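Local coordinates for protein fructose-bisphosphate aldolase (Thermus caldophilus, PDB 2FJK) that belongs to the class II fructose-bisphosphate aldolases, enzymes built on a TIM barrel, and holds 1,3-dihydroxyacetonephosphate in its pocket, at residues R113-K116 with R117-A121. Sequence-based numbering, arbitrary orientation.
Sequences RETK and RVVEA
Thr115 and Val119, like Lys116 and Glu120, meet one turn apart along a single helix, 108-124, in a local i to i+4 contact on the outer layer of the barrel. Four backbone bonds carry it. Arg117 N donates to Arg113 O, Val118 N to Glu114 O, Val119 N to Thr115 O at 2.9 Å and Glu120 N to Lys116 O at 3.1 Å, the last the straightest (N-H...O 158°).

On the buried side of the helix, the compact apolar branches of Val118 and Val119 bring no polar group to satisfy. CG2 of Thr115 lies 4.4 Å from CG2 of Val119; with CG1 of Val119 anti to the backbone N (chi1 170°), CG2 falls beside that N and comes within 3.5 Å of Thr115 O. Threonine suits a buried place because its hydroxyl bonds back to Asn111 O, leaving the methyl for apolar packing. The helix is the crossover of a right-handed beta-alpha-beta unit of the TIM barrel, joining strand 98-101 to strand 128-133. Thr115 and Val118 touch Ile101 of the first strand, while Val118 and Val119 both rest on Val129 of the second. Ala121, small enough for close helix packing, meets Tyr85 of helix 85-93 in its own chain and Leu89 of a second subunit.

On the exposed side, the long flexible chains of Lys116 and Glu120 can keep their charged ends at the solvent. The extended Lys116 chain passes Glu120 at a slant, but NZ remains 4.6 Å from Glu120 OE2, so the opposite charges probably attract without forming a salt bridge. Glu120 CG, set beside its own backbone N by a chi1 of -53°, sits 3.0 Å beyond Lys116 O, a tight contact. The extended chain of partly exposed Arg117 carries its guanidinium to Tyr85 in a cation-pi contact.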
ATOM      1  N   ARG A 113     -13.850 -33.051  -1.810  1.00 29.92           N
ATOM      2  CA  ARG A 113     -13.323 -32.667  -3.113  1.00 31.33           C
ATOM      3  C   ARG A 113     -13.140 -31.159  -3.234  1.00 30.54           C
ATOM      4  O   ARG A 113     -12.048 -30.674  -3.531  1.00 29.84           O
ATOM      5  CB  ARG A 113     -14.265 -33.137  -4.215  1.00 35.55           C
ATOM      6  CG  ARG A 113     -13.845 -32.734  -5.620  1.00 39.55           C
ATOM      7  CD  ARG A 113     -15.039 -32.826  -6.550  1.00 41.03           C
ATOM      8  NE  ARG A 113     -15.747 -34.086  -6.362  1.00 44.20           N
ATOM      9  CZ  ARG A 113     -17.043 -34.255  -6.595  1.00 44.69           C
ATOM     10  NH1 ARG A 113     -17.780 -33.240  -7.030  1.00 43.99           N
ATOM     11  NH2 ARG A 113     -17.602 -35.439  -6.383  1.00 45.82           N
ATOM     12  N   GLU A 114     -14.223 -30.421  -3.012  1.00 29.94           N
ATOM     13  CA  GLU A 114     -14.188 -28.964  -3.097  1.00 29.39           C
ATOM     14  C   GLU A 114     -13.185 -28.368  -2.101  1.00 28.19           C
ATOM     15  O   GLU A 114     -12.331 -27.575  -2.474  1.00 26.87           O
ATOM     16  CB  GLU A 114     -15.585 -28.399  -2.827  1.00 30.73           C
ATOM     17  CG  GLU A 114     -16.604 -28.669  -3.924  1.00 33.45           C
ATOM     18  CD  GLU A 114     -16.423 -27.750  -5.114  1.00 34.89           C
ATOM     19  OE1 GLU A 114     -16.204 -26.539  -4.898  1.00 35.64           O
ATOM     20  OE2 GLU A 114     -16.514 -28.227  -6.264  1.00 36.36           O
ATOM     21  N   THR A 115     -13.299 -28.761  -0.837  1.00 28.05           N
ATOM     22  CA  THR A 115     -12.412 -28.268   0.216  1.00 27.30           C
ATOM     23  C   THR A 115     -10.943 -28.492  -0.117  1.00 28.64           C
ATOM     24  O   THR A 115     -10.124 -27.563  -0.022  1.00 27.23           O
ATOM     25  CB  THR A 115     -12.733 -28.953   1.568  1.00 26.94           C
ATOM     26  OG1 THR A 115     -14.069 -28.613   1.958  1.00 25.94           O
ATOM     27  CG2 THR A 115     -11.769 -28.512   2.658  1.00 23.67           C
ATOM     28  N   LYS A 116     -10.618 -29.719  -0.523  1.00 29.13           N
ATOM     29  CA  LYS A 116      -9.253 -30.089  -0.873  1.00 29.62           C
ATOM     30  C   LYS A 116      -8.698 -29.199  -1.983  1.00 29.44           C
ATOM     31  O   LYS A 116      -7.531 -28.814  -1.961  1.00 28.24           O
ATOM     32  CB  LYS A 116      -9.204 -31.547  -1.317  1.00 30.96           C
ATOM     33  CG  LYS A 116      -7.805 -32.119  -1.437  1.00 33.14           C
ATOM     34  CD  LYS A 116      -7.860 -33.516  -2.059  1.00 35.97           C
ATOM     35  CE  LYS A 116      -6.475 -34.089  -2.302  1.00 36.34           C
ATOM     36  NZ  LYS A 116      -6.538 -35.206  -3.292  1.00 38.94           N
ATOM     37  N   ARG A 117      -9.539 -28.887  -2.960  1.00 29.09           N
ATOM     38  CA  ARG A 117      -9.133 -28.033  -4.067  1.00 29.59           C
ATOM     39  C   ARG A 117      -8.771 -26.642  -3.540  1.00 28.81           C
ATOM     40  O   ARG A 117      -7.884 -25.974  -4.066  1.00 26.88           O
ATOM     41  CB  ARG A 117     -10.275 -27.908  -5.071  1.00 31.10           C
ATOM     42  CG  ARG A 117      -9.911 -27.143  -6.325  1.00 33.25           C
ATOM     43  CD  ARG A 117     -11.142 -26.874  -7.172  1.00 35.23           C
ATOM     44  NE  ARG A 117     -10.780 -26.432  -8.515  1.00 36.77           N
ATOM     45  CZ  ARG A 117     -11.640 -25.912  -9.381  1.00 37.53           C
ATOM     46  NH1 ARG A 117     -12.913 -25.766  -9.041  1.00 38.50           N
ATOM     47  NH2 ARG A 117     -11.228 -25.539 -10.585  1.00 37.20           N
ATOM     48  N   VAL A 118      -9.479 -26.215  -2.498  1.00 29.63           N
ATOM     49  CA  VAL A 118      -9.257 -24.915  -1.887  1.00 28.05           C
ATOM     50  C   VAL A 118      -7.969 -24.907  -1.088  1.00 26.61           C
ATOM     51  O   VAL A 118      -7.244 -23.922  -1.082  1.00 28.85           O
ATOM     52  CB  VAL A 118     -10.442 -24.525  -0.957  1.00 28.40           C
ATOM     53  CG1 VAL A 118     -10.046 -23.349  -0.060  1.00 26.68           C
ATOM     54  CG2 VAL A 118     -11.660 -24.149  -1.801  1.00 27.05           C
ATOM     55  N   VAL A 119      -7.686 -26.008  -0.411  1.00 26.96           N
ATOM     56  CA  VAL A 119      -6.473 -26.112   0.395  1.00 26.43           C
ATOM     57  C   VAL A 119      -5.239 -26.020  -0.486  1.00 26.05           C
ATOM     58  O   VAL A 119      -4.251 -25.381  -0.129  1.00 26.54           O
ATOM     59  CB  VAL A 119      -6.428 -27.453   1.183  1.00 25.83           C
ATOM     60  CG1 VAL A 119      -5.052 -27.650   1.820  1.00 24.33           C
ATOM     61  CG2 VAL A 119      -7.494 -27.456   2.255  1.00 23.71           C
ATOM     62  N   GLU A 120      -5.299 -26.665  -1.641  1.00 27.17           N
ATOM     63  CA  GLU A 120      -4.177 -26.659  -2.563  1.00 28.49           C
ATOM     64  C   GLU A 120      -3.924 -25.246  -3.077  1.00 28.58           C
ATOM     65  O   GLU A 120      -2.778 -24.801  -3.150  1.00 27.60           O
ATOM     66  CB  GLU A 120      -4.454 -27.619  -3.721  1.00 30.04           C
ATOM     67  CG  GLU A 120      -4.829 -29.017  -3.240  1.00 33.96           C
ATOM     68  CD  GLU A 120      -5.127 -29.991  -4.370  1.00 36.81           C
ATOM     69  OE1 GLU A 120      -5.836 -29.614  -5.330  1.00 37.90           O
ATOM     70  OE2 GLU A 120      -4.662 -31.145  -4.286  1.00 39.09           O
ATOM     71  N   ALA A 121      -4.999 -24.538  -3.418  1.00 28.41           N
ATOM     72  CA  ALA A 121      -4.893 -23.168  -3.920  1.00 27.48           C
ATOM     73  C   ALA A 121      -4.363 -22.244  -2.829  1.00 26.68           C
ATOM     74  O   ALA A 121      -3.428 -21.477  -3.046  1.00 27.38           O
ATOM     75  CB  ALA A 121      -6.262 -22.681  -4.403  1.00 27.37           C
TER